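Local coordinates for protein adenylyl-sulfate kinase 1, chloroplastic (PDB 3UIE) that transfers a phosphate from ATP to the 3' position of adenosine 5'-phosphosulfate, giving 3'-phosphoadenylyl sulfate, an activated form of sulfate, at residues 37-42 against 101-106; 126-131 against 170-175. One frame throughout, in Å; residues are numbered along the deposited sequence.

From the N terminus, strand 26-31 leads through the nucleotide-binding loop into helix 38-51; G37 at the N-cap and the first turn of the helix make up 37-42. The chain then runs through strand 56-60 and helix 76-95 before strand 99-103 returns to this helix, so interaction 1 closes a loop of 58 intervening residues. Only afterwards does interaction 2 open: 38 residues separate 126-131 from 170-175, which returns beside it. The two loops therefore follow in series, neither nested nor crossed. Their centres lie about 11 Å apart, and they meet where L41 CD2 comes 3.3 Å from L173 CD1. Interaction 1 ties the helix to one parallel sheet; interaction 2 adds one of that sheet's two outermost strands, 171-173.

Interaction 1: residues 37-42 against 101-106. With MG (magnesium ion), chain F; ANP (phosphoaminophosphonic acid-adenylate ester), chain E; ADX (adenosine-5'-phosphosulfate), chain D.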
loop_
_atom_site.group_PDB
_atom_site.type_symbol
_atom_site.label_atom_id
_atom_site.label_comp_id
_atom_site.label_asym_id
_atom_site.label_seq_id
_atom_site.Cartn_x
_atom_site.Cartn_y
_atom_site.Cartn_z
ATOM N N GLY A 37 -10.861 -0.653 -21.051
ATOM C CA GLY A 37 -11.114 0.664 -20.486
ATOM C C GLY A 37 -11.042 0.751 -18.960
ATOM O O GLY A 37 -11.648 1.644 -18.364
ATOM N N LYS A 38 -10.297 -0.154 -18.328
ATOM C CA LYS A 38 -10.168 -0.160 -16.871
ATOM C C LYS A 38 -9.540 1.137 -16.326
ATOM O O LYS A 38 -10.062 1.749 -15.389
ATOM C CB LYS A 38 -9.346 -1.371 -16.408
ATOM C CG LYS A 38 -9.937 -2.735 -16.776
ATOM C CD LYS A 38 -8.968 -3.846 -16.344
ATOM C CE LYS A 38 -7.570 -3.681 -16.953
ATOM N NZ LYS A 38 -7.551 -3.979 -18.431
ATOM N N SER A 39 -8.425 1.555 -16.915
ATOM C CA SER A 39 -7.709 2.738 -16.425
ATOM C C SER A 39 -8.510 4.011 -16.677
ATOM O O SER A 39 -8.517 4.946 -15.857
ATOM C CB SER A 39 -6.313 2.836 -17.066
ATOM O OG SER A 39 -5.523 1.746 -16.623
ATOM N N THR A 40 -9.190 4.044 -17.812
ATOM C CA THR A 40 -9.997 5.197 -18.162
ATOM C C THR A 40 -11.147 5.365 -17.165
ATOM O O THR A 40 -11.441 6.476 -16.704
ATOM C CB THR A 40 -10.528 5.069 -19.578
ATOM O OG1 THR A 40 -9.416 5.053 -20.484
ATOM C CG2 THR A 40 -11.427 6.235 -19.891
ATOM N N LEU A 41 -11.790 4.254 -16.838
ATOM C CA LEU A 41 -12.829 4.249 -15.814
ATOM C C LEU A 41 -12.254 4.622 -14.437
ATOM O O LEU A 41 -12.838 5.426 -13.705
ATOM C CB LEU A 41 -13.503 2.885 -15.742
ATOM C CG LEU A 41 -14.413 2.806 -14.510
ATOM C CD1 LEU A 41 -15.639 3.692 -14.687
ATOM C CD2 LEU A 41 -14.792 1.377 -14.202
ATOM N N ALA A 42 -11.114 4.043 -14.079
ATOM C CA ALA A 42 -10.511 4.370 -12.784
ATOM C C ALA A 42 -10.255 5.876 -12.626
ATOM O O ALA A 42 -10.531 6.445 -11.584
ATOM C CB ALA A 42 -9.224 3.570 -12.553
ATOM N N ILE A 101 -8.925 2.001 -5.721
ATOM C CA ILE A 101 -9.369 1.507 -7.016
ATOM C C ILE A 101 -8.247 0.697 -7.647
ATOM O O ILE A 101 -7.197 1.241 -7.963
ATOM C CB ILE A 101 -9.714 2.674 -7.951
ATOM C CG1 ILE A 101 -10.765 3.582 -7.295
ATOM C CG2 ILE A 101 -10.194 2.139 -9.328
ATOM C CD1 ILE A 101 -10.873 4.951 -7.957
ATOM N N ALA A 102 -8.452 -0.609 -7.787
ATOM C CA ALA A 102 -7.433 -1.453 -8.391
ATOM C C ALA A 102 -7.807 -1.723 -9.832
ATOM O O ALA A 102 -8.901 -2.195 -10.117
ATOM C CB ALA A 102 -7.285 -2.761 -7.609
ATOM N N SER A 103 -6.905 -1.408 -10.748
ATOM C CA SER A 103 -7.177 -1.545 -12.181
ATOM C C SER A 103 -6.133 -2.450 -12.822
ATOM O O SER A 103 -5.080 -1.977 -13.218
ATOM C CB SER A 103 -7.158 -0.161 -12.842
ATOM O OG SER A 103 -7.194 -0.231 -14.265
ATOM N N LEU A 104 -6.415 -3.745 -12.879
ATOM C CA LEU A 104 -5.473 -4.749 -13.356
ATOM C C LEU A 104 -6.270 -5.700 -14.221
ATOM O O LEU A 104 -7.442 -5.946 -13.934
ATOM C CB LEU A 104 -4.958 -5.569 -12.175
ATOM C CG LEU A 104 -3.688 -5.357 -11.369
ATOM C CD1 LEU A 104 -3.763 -4.094 -10.527
ATOM C CD2 LEU A 104 -3.503 -6.577 -10.480
ATOM N N ILE A 105 -5.652 -6.253 -15.264
ATOM C CA ILE A 105 -6.341 -7.266 -16.071
ATOM C C ILE A 105 -6.884 -8.368 -15.168
ATOM O O ILE A 105 -8.034 -8.783 -15.302
ATOM C CB ILE A 105 -5.425 -7.866 -17.166
ATOM C CG1 ILE A 105 -5.021 -6.781 -18.165
ATOM C CG2 ILE A 105 -6.137 -9.021 -17.892
ATOM C CD1 ILE A 105 -4.044 -7.258 -19.240
ATOM N N SER A 106 -6.045 -8.817 -14.236
ATOM C CA SER A 106 -6.403 -9.848 -13.244
ATOM C C SER A 106 -7.289 -10.948 -13.822
ATOM O O SER A 106 -8.443 -11.093 -13.434
ATOM C CB SER A 106 -7.037 -9.221 -11.992
ATOM O OG SER A 106 -8.033 -8.265 -12.320
HETATM MG MG MG F . -4.742 0.284 -18.130
HETATM P PG ANP E . -4.731 -2.228 -20.123
HETATM O O1G ANP E . -3.712 -2.773 -21.248
HETATM O O2G ANP E . -3.927 -1.208 -19.309
HETATM O O3G ANP E . -5.205 -3.379 -19.268
HETATM P PB ANP E . -7.282 -0.777 -20.031
HETATM O O1B ANP E . -6.759 0.229 -18.945
HETATM O O2B ANP E . -8.396 -1.775 -19.635
HETATM N N3B ANP E . -5.941 -1.357 -20.914
HETATM P PA ANP E . -7.666 1.860 -21.208
HETATM O O1A ANP E . -6.237 2.245 -21.360
HETATM O O2A ANP E . -8.354 2.548 -20.075
HETATM O O3A ANP E . -7.739 0.293 -21.153
HETATM O "O5'" ANP E . -8.475 2.167 -22.529
HETATM C "C5'" ANP E . -8.085 1.693 -23.772
HETATM C "C4'" ANP E . -8.509 2.497 -24.868
HETATM O "O4'" ANP E . -9.964 2.450 -24.994
HETATM C "C3'" ANP E . -8.137 3.884 -24.567
HETATM O "O3'" ANP E . -7.442 4.439 -25.662
HETATM C "C2'" ANP E . -9.382 4.599 -24.325
HETATM O "O2'" ANP E . -9.409 5.828 -24.995
HETATM C "C1'" ANP E . -10.459 3.734 -24.861
HETATM N N9 ANP E . -11.624 3.785 -23.968
HETATM C C8 ANP E . -11.555 3.697 -22.632
HETATM N N7 ANP E . -12.790 3.780 -22.158
HETATM C C5 ANP E . -13.644 3.928 -23.190
HETATM C C6 ANP E . -15.022 4.067 -23.258
HETATM N N6 ANP E . -15.811 4.078 -22.034
HETATM N N1 ANP E . -15.592 4.195 -24.465
HETATM C C2 ANP E . -14.844 4.188 -25.585
HETATM N N3 ANP E . -13.523 4.062 -25.553
HETATM C C4 ANP E . -12.897 3.931 -24.362
HETATM S SB ADX D . -2.192 -8.948 -14.871
HETATM O O1B ADX D . -1.018 -9.385 -14.169
HETATM O O2B ADX D . -2.704 -10.075 -15.684
HETATM O O3B ADX D . -3.260 -8.532 -13.939
HETATM P PA ADX D . -1.586 -6.298 -15.448
HETATM O O1A ADX D . -0.794 -6.196 -14.172
HETATM O O2A ADX D . -2.851 -5.454 -15.405
HETATM O O3A ADX D . -1.867 -7.823 -15.822
HETATM O "O5'" ADX D . -0.651 -5.781 -16.608
HETATM C "C5'" ADX D . -1.197 -5.511 -17.864
HETATM C "C4'" ADX D . -0.462 -4.578 -18.678
HETATM O "O4'" ADX D . 0.803 -5.140 -19.010
HETATM C "C3'" ADX D . -1.204 -4.360 -19.947
HETATM O "O3'" ADX D . -1.454 -2.996 -20.085
HETATM C "C2'" ADX D . -0.326 -4.710 -20.986
HETATM O "O2'" ADX D . -0.005 -3.516 -21.618
HETATM C "C1'" ADX D . 0.926 -5.229 -20.397
HETATM N N9 ADX D . 1.249 -6.547 -20.873
HETATM C C8 ADX D . 2.469 -6.964 -21.285
HETATM N N7 ADX D . 2.403 -8.275 -21.580
HETATM C C5 ADX D . 1.139 -8.690 -21.355
HETATM C C6 ADX D . 0.475 -9.926 -21.486
HETATM N N6 ADX D . 1.193 -11.077 -21.931
HETATM N N1 ADX D . -0.845 -10.019 -21.183
HETATM C C2 ADX D . -1.520 -8.940 -20.753
HETATM N N3 ADX D . -0.911 -7.739 -20.615
HETATM C C4 ADX D . 0.401 -7.588 -20.902
HETATM O O HOH W 1 -5.073 -1.047 -16.328
HETATM O O HOH W 2 -4.357 1.761 -19.446
HETATM O O HOH W 3 -2.855 0.631 -17.345
#
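The Walker A loop (P-loop) of this kinase leads into helix 38-51, whose first turn runs alongside strand 99-103, the segment axes 8.5 Å apart and nearly antiparallel at 162°. The tight part is buried: A42 CB meets I101 CG2 at 3.7 Å, and one turn earlier K38 CB is in van der Waals contact with S103 OG at 3.2 Å. No hydrogen bond joins the segments; S103 OG is hydrogen-bonded to D60 OD1. The K38 chain, bent at chi3 and chi4, passes its CD over the L104 carbonyl and brings NZ to 2.6 Å from both ANP O3G and ANP O2B, so one ammonium bridges two phosphates and probably offsets their charge; G32 O also accepts from it. An alanine at K38 would remove this bridge and probably leave the gamma phosphate less well held. I105 N donates to ADX O2A at 2.9 Å and S106 N to ADX O3B, holding the acceptor near the nucleotide. The partly exposed side of S39 and T40 is looser, occupied by phosphates, magnesium and its waters. Besides ANP O2G, ANP O1B and three waters, the magnesium binds S39 OG, anti to its own carbonyl carbon (chi1 -66°), hydrogen-bonded to D60 and 2.2 Å from the metal.

Interaction 2: residues 126-131 against 170-175; sequences EVFMDV and EISLGR
L173 forms the apolar centre: its CD1 reaches V127 CG1 at 3.6 Å, crossing that side chain obliquely, and also touches M129 SD, whose chain bends at chi2 and chi3. V127 and I171 lie side by side on the same face of the sheet. Beneath them the backbones pair as parallel strands, 19° apart, with V127, F128 and M129 opposite I171, S172 and L173. F128 N donates to I171 O, and L173 N meets F128 O at 2.8 Å, nearly along the C=O axis (170°); D130 N continues the ladder to L173 O at 2.7 Å. Polar side chains add to it at its ends. E170 bends at chi2 so that OE1 accepts from E126 N at 2.8 Å, approached from above the carboxylate plane, while R116 bridges both glutamates and R112 pairs with E126. At the other end D130, centre of an inverse gamma turn, forms a salt bridge, OD1 to R175 NH2 at 3.2 Å, with a weak second bond from NE to OD2; the poorly ordered arginine suggests mobility. Strand 171-173 thus edges the P-loop kinase sheet; strand 124-129 pairs on its far side with 26-31, and helices 38-51 and 181-195 cover the M129 and L173 face through L41 and M184.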
loop_
_atom_site.group_PDB
_atom_site.type_symbol
_atom_site.label_atom_id
_atom_site.label_comp_id
_atom_site.label_asym_id
_atom_site.label_seq_id
_atom_site.Cartn_x
_atom_site.Cartn_y
_atom_site.Cartn_z
ATOM N N GLU A 126 -16.356 -5.736 -6.964
ATOM C CA GLU A 126 -15.762 -6.216 -8.206
ATOM C C GLU A 126 -16.471 -5.582 -9.393
ATOM O O GLU A 126 -17.681 -5.720 -9.552
ATOM C CB GLU A 126 -15.853 -7.741 -8.262
ATOM C CG GLU A 126 -15.034 -8.394 -9.357
ATOM C CD GLU A 126 -14.997 -9.903 -9.209
ATOM O OE1 GLU A 126 -15.829 -10.440 -8.450
ATOM O OE2 GLU A 126 -14.128 -10.550 -9.840
ATOM N N VAL A 127 -15.703 -4.901 -10.232
ATOM C CA VAL A 127 -16.236 -4.152 -11.358
ATOM C C VAL A 127 -15.706 -4.759 -12.655
ATOM O O VAL A 127 -14.501 -4.779 -12.874
ATOM C CB VAL A 127 -15.823 -2.660 -11.262
ATOM C CG1 VAL A 127 -16.300 -1.886 -12.476
ATOM C CG2 VAL A 127 -16.368 -2.050 -9.973
ATOM N N PHE A 128 -16.605 -5.295 -13.487
ATOM C CA PHE A 128 -16.202 -5.977 -14.714
ATOM C C PHE A 128 -16.368 -5.034 -15.896
ATOM O O PHE A 128 -17.472 -4.554 -16.166
ATOM C CB PHE A 128 -17.076 -7.234 -14.924
ATOM C CG PHE A 128 -16.750 -8.029 -16.171
ATOM C CD1 PHE A 128 -15.458 -8.096 -16.675
ATOM C CD2 PHE A 128 -17.757 -8.717 -16.841
ATOM C CE1 PHE A 128 -15.179 -8.838 -17.815
ATOM C CE2 PHE A 128 -17.482 -9.451 -17.988
ATOM C CZ PHE A 128 -16.188 -9.511 -18.478
ATOM N N MET A 129 -15.270 -4.771 -16.605
ATOM C CA MET A 129 -15.349 -4.061 -17.871
ATOM C C MET A 129 -15.748 -5.062 -18.958
ATOM O O MET A 129 -14.898 -5.707 -19.583
ATOM C CB MET A 129 -14.020 -3.393 -18.212
ATOM C CG MET A 129 -13.493 -2.433 -17.117
ATOM S SD MET A 129 -14.735 -1.240 -16.544
ATOM C CE MET A 129 -14.878 -0.191 -17.991
ATOM N N ASP A 130 -17.052 -5.189 -19.169
ATOM C CA ASP A 130 -17.615 -6.211 -20.042
ATOM C C ASP A 130 -17.545 -5.769 -21.505
ATOM O O ASP A 130 -18.564 -5.478 -22.119
ATOM C CB ASP A 130 -19.067 -6.460 -19.625
ATOM C CG ASP A 130 -19.700 -7.642 -20.344
ATOM O OD1 ASP A 130 -18.976 -8.416 -21.012
ATOM O OD2 ASP A 130 -20.934 -7.788 -20.226
ATOM N N VAL A 131 -16.333 -5.728 -22.046
ATOM C CA VAL A 131 -16.093 -5.300 -23.410
ATOM C C VAL A 131 -15.478 -6.470 -24.161
ATOM O O VAL A 131 -14.441 -6.986 -23.764
ATOM C CB VAL A 131 -15.118 -4.104 -23.442
ATOM C CG1 VAL A 131 -14.901 -3.617 -24.874
ATOM C CG2 VAL A 131 -15.643 -2.977 -22.552
ATOM N N GLU A 170 -20.283 -7.170 -8.528
ATOM C CA GLU A 170 -21.203 -6.161 -8.022
ATOM C C GLU A 170 -21.639 -5.217 -9.139
ATOM O O GLU A 170 -22.776 -4.755 -9.159
ATOM C CB GLU A 170 -20.536 -5.352 -6.902
ATOM C CG GLU A 170 -20.494 -6.039 -5.541
ATOM C CD GLU A 170 -19.533 -7.210 -5.469
ATOM O OE1 GLU A 170 -18.602 -7.283 -6.292
ATOM O OE2 GLU A 170 -19.702 -8.066 -4.571
ATOM N N ILE A 171 -20.727 -4.918 -10.060
ATOM C CA ILE A 171 -21.022 -3.969 -11.126
ATOM C C ILE A 171 -20.438 -4.453 -12.442
ATOM O O ILE A 171 -19.282 -4.862 -12.491
ATOM C CB ILE A 171 -20.417 -2.574 -10.825
ATOM C CG1 ILE A 171 -20.869 -2.061 -9.467
ATOM C CG2 ILE A 171 -20.818 -1.564 -11.900
ATOM C CD1 ILE A 171 -20.229 -0.697 -9.104
ATOM N N SER A 172 -21.249 -4.449 -13.497
ATOM C CA SER A 172 -20.758 -4.747 -14.837
ATOM C C SER A 172 -20.909 -3.510 -15.715
ATOM O O SER A 172 -21.975 -2.905 -15.754
ATOM C CB SER A 172 -21.529 -5.918 -15.453
ATOM O OG SER A 172 -20.934 -6.322 -16.670
ATOM N N LEU A 173 -19.845 -3.142 -16.424
ATOM C CA LEU A 173 -19.850 -1.915 -17.225
ATOM C C LEU A 173 -19.487 -2.178 -18.672
ATOM O O LEU A 173 -18.812 -3.158 -18.983
ATOM C CB LEU A 173 -18.865 -0.887 -16.641
ATOM C CG LEU A 173 -19.091 -0.418 -15.203
ATOM C CD1 LEU A 173 -17.889 0.415 -14.767
ATOM C CD2 LEU A 173 -20.356 0.395 -15.109
ATOM N N GLY A 174 -19.944 -1.297 -19.560
ATOM C CA GLY A 174 -19.410 -1.262 -20.908
ATOM C C GLY A 174 -20.156 -2.120 -21.908
ATOM O O GLY A 174 -19.919 -2.011 -23.112
ATOM N N ARG A 175 -21.035 -2.986 -21.416
ATOM C CA ARG A 175 -21.860 -3.803 -22.299
ATOM C C ARG A 175 -23.001 -2.939 -22.814
ATOM O O ARG A 175 -23.877 -2.516 -22.052
ATOM C CB ARG A 175 -22.384 -5.046 -21.578
ATOM C CG ARG A 175 -23.325 -5.918 -22.400
ATOM C CD ARG A 175 -22.681 -6.411 -23.686
ATOM N NE ARG A 175 -21.499 -7.231 -23.448
ATOM C CZ ARG A 175 -20.895 -7.950 -24.387
ATOM N NH1 ARG A 175 -21.377 -7.963 -25.625
ATOM N NH2 ARG A 175 -19.817 -8.665 -24.085
#